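Local coordinates for reticulocyte binding protein (Streptococcus agalactiae COH1, PDB 3FAW) that probably cleaves alpha-1,6-glucosidic branch linkages in pullulan, glycogen and related glucans as a cell-wall-anchored surface pullulanase, at residues Leu316-Tyr321 and Val386-Val391. Sequence-based numbering, arbitrary orientation.
Sequences LPVLSY and VILDVV
P317 packs its ring alongside the carboxylate arm of D389, the two side chains pointing the same way. P317 CD lies 3.7 Å from D389 OD2. D389 CG is anti to its backbone N (chi1 -165°), which carries the carboxylate along the proline ring. Neither carboxylate oxygen bonds to segment 316-321. OD1 forms a salt bridge with R455 of strand 453-456, and OD2 accepts a hydrogen bond from Y346, further along the same loop as P317. Both oxygens of this buried carboxylate thus have partners, fixing its rotation. P317 CG also meets V391 CG2 at 3.7 Å, the side chains crossing nearly at right angles.

On the other flank V318 CG2 touches L388 CD2 at 4.0 Å, methyl to methyl, these side chains also crossing at about a right angle. Two waters bridge the segments, which share no direct hydrogen bond. Both lie 2.7 Å from D389 O; the second donates to it, and the first can but has other acceptors in reach. The first accepts from V318 N; the second accepts weakly from L319 N.

This is the C-terminal end of the alpha-amylase parallel barrel, which carries the active site in this family. Segment 316-321 leaves strand 312-315 and turns across the end of neighbouring strand 385-390. L388 and V390 also pack on F454 of the next strand, while L316 reaches E272 of strand 269-273.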
loop_
_atom_site.group_PDB
_atom_site.type_symbol
_atom_site.label_atom_id
_atom_site.label_comp_id
_atom_site.label_asym_id
_atom_site.label_seq_id
_atom_site.Cartn_x
_atom_site.Cartn_y
_atom_site.Cartn_z
ATOM N N LEU A 316 6.836 1.763 -3.762
ATOM C CA LEU A 316 5.963 2.745 -3.121
ATOM C C LEU A 316 5.198 3.528 -4.200
ATOM O O LEU A 316 5.618 3.543 -5.360
ATOM C CB LEU A 316 6.770 3.675 -2.192
ATOM C CG LEU A 316 6.952 3.132 -0.763
ATOM C CD1 LEU A 316 8.005 2.019 -0.724
ATOM C CD2 LEU A 316 7.288 4.241 0.236
ATOM N N PRO A 317 4.068 4.167 -3.829
ATOM C CA PRO A 317 3.126 4.727 -4.802
ATOM C C PRO A 317 3.733 5.486 -5.994
ATOM O O PRO A 317 4.278 6.579 -5.833
ATOM C CB PRO A 317 2.262 5.657 -3.940
ATOM C CG PRO A 317 2.213 4.967 -2.641
ATOM C CD PRO A 317 3.601 4.405 -2.450
ATOM N N VAL A 318 3.633 4.887 -7.180
ATOM C CA VAL A 318 4.098 5.510 -8.419
ATOM C C VAL A 318 2.965 6.253 -9.142
ATOM O O VAL A 318 3.218 7.002 -10.086
ATOM C CB VAL A 318 4.764 4.476 -9.382
ATOM C CG1 VAL A 318 5.959 3.805 -8.708
ATOM C CG2 VAL A 318 3.761 3.436 -9.860
ATOM N N LEU A 319 1.722 6.051 -8.707
ATOM C CA LEU A 319 0.598 6.837 -9.239
ATOM C C LEU A 319 0.644 8.269 -8.706
ATOM O O LEU A 319 1.251 8.531 -7.667
ATOM C CB LEU A 319 -0.741 6.173 -8.928
ATOM C CG LEU A 319 -0.945 4.880 -9.734
ATOM C CD1 LEU A 319 -1.756 3.883 -8.950
ATOM C CD2 LEU A 319 -1.585 5.150 -11.094
ATOM N N SER A 320 0.006 9.186 -9.434
ATOM C CA SER A 320 0.126 10.614 -9.151
ATOM C C SER A 320 -0.294 10.951 -7.729
ATOM O O SER A 320 -1.381 10.584 -7.297
ATOM C CB SER A 320 -0.711 11.446 -10.127
ATOM O OG SER A 320 -0.658 12.825 -9.780
ATOM N N TYR A 321 0.595 11.634 -7.014
ATOM C CA TYR A 321 0.292 12.170 -5.685
ATOM C C TYR A 321 0.390 13.692 -5.690
ATOM O O TYR A 321 1.060 14.278 -6.544
ATOM C CB TYR A 321 1.190 11.552 -4.605
ATOM C CG TYR A 321 2.682 11.560 -4.882
ATOM C CD1 TYR A 321 3.481 12.640 -4.493
ATOM C CD2 TYR A 321 3.303 10.471 -5.490
ATOM C CE1 TYR A 321 4.854 12.643 -4.724
ATOM C CE2 TYR A 321 4.683 10.462 -5.719
ATOM C CZ TYR A 321 5.450 11.551 -5.336
ATOM O OH TYR A 321 6.808 11.549 -5.557
ATOM N N VAL A 386 7.248 -7.370 -10.400
ATOM C CA VAL A 386 6.991 -6.053 -9.834
ATOM C C VAL A 386 5.635 -6.043 -9.124
ATOM O O VAL A 386 4.672 -6.642 -9.601
ATOM C CB VAL A 386 7.030 -4.955 -10.925
ATOM C CG1 VAL A 386 5.844 -5.085 -11.873
ATOM C CG2 VAL A 386 7.061 -3.561 -10.294
ATOM N N ILE A 387 5.585 -5.380 -7.970
ATOM C CA ILE A 387 4.351 -5.190 -7.212
ATOM C C ILE A 387 4.158 -3.692 -6.990
ATOM O O ILE A 387 5.092 -3.009 -6.590
ATOM C CB ILE A 387 4.403 -5.897 -5.831
ATOM C CG1 ILE A 387 4.521 -7.411 -6.000
ATOM C CG2 ILE A 387 3.162 -5.550 -4.998
ATOM C CD1 ILE A 387 4.687 -8.168 -4.701
ATOM N N LEU A 388 2.955 -3.186 -7.250
ATOM C CA LEU A 388 2.657 -1.763 -7.045
ATOM C C LEU A 388 1.892 -1.513 -5.750
ATOM O O LEU A 388 0.861 -2.129 -5.489
ATOM C CB LEU A 388 1.843 -1.197 -8.214
ATOM C CG LEU A 388 2.520 -1.139 -9.586
ATOM C CD1 LEU A 388 1.638 -0.385 -10.572
ATOM C CD2 LEU A 388 3.901 -0.501 -9.502
ATOM N N ASP A 389 2.412 -0.591 -4.951
ATOM C CA ASP A 389 1.713 -0.058 -3.792
ATOM C C ASP A 389 0.595 0.865 -4.291
ATOM O O ASP A 389 0.849 1.762 -5.094
ATOM C CB ASP A 389 2.706 0.719 -2.922
ATOM C CG ASP A 389 2.190 0.996 -1.533
ATOM O OD1 ASP A 389 0.963 1.013 -1.324
ATOM O OD2 ASP A 389 3.031 1.204 -0.638
ATOM N N VAL A 390 -0.630 0.631 -3.821
ATOM C CA VAL A 390 -1.814 1.370 -4.282
ATOM C C VAL A 390 -2.648 1.851 -3.095
ATOM O O VAL A 390 -2.747 1.167 -2.081
ATOM C CB VAL A 390 -2.694 0.517 -5.232
ATOM C CG1 VAL A 390 -1.957 0.226 -6.529
ATOM C CG2 VAL A 390 -3.134 -0.786 -4.554
ATOM N N VAL A 391 -3.255 3.025 -3.245
ATOM C CA VAL A 391 -3.770 3.798 -2.108
ATOM C C VAL A 391 -5.219 4.255 -2.313
ATOM O O VAL A 391 -5.505 5.453 -2.363
ATOM C CB VAL A 391 -2.878 5.041 -1.849
ATOM C CG1 VAL A 391 -3.172 5.643 -0.468
ATOM C CG2 VAL A 391 -1.391 4.686 -1.983
HETATM O O HOH W 1 2.994 1.722 -6.657
HETATM O O HOH W 2 0.336 4.131 -6.365
#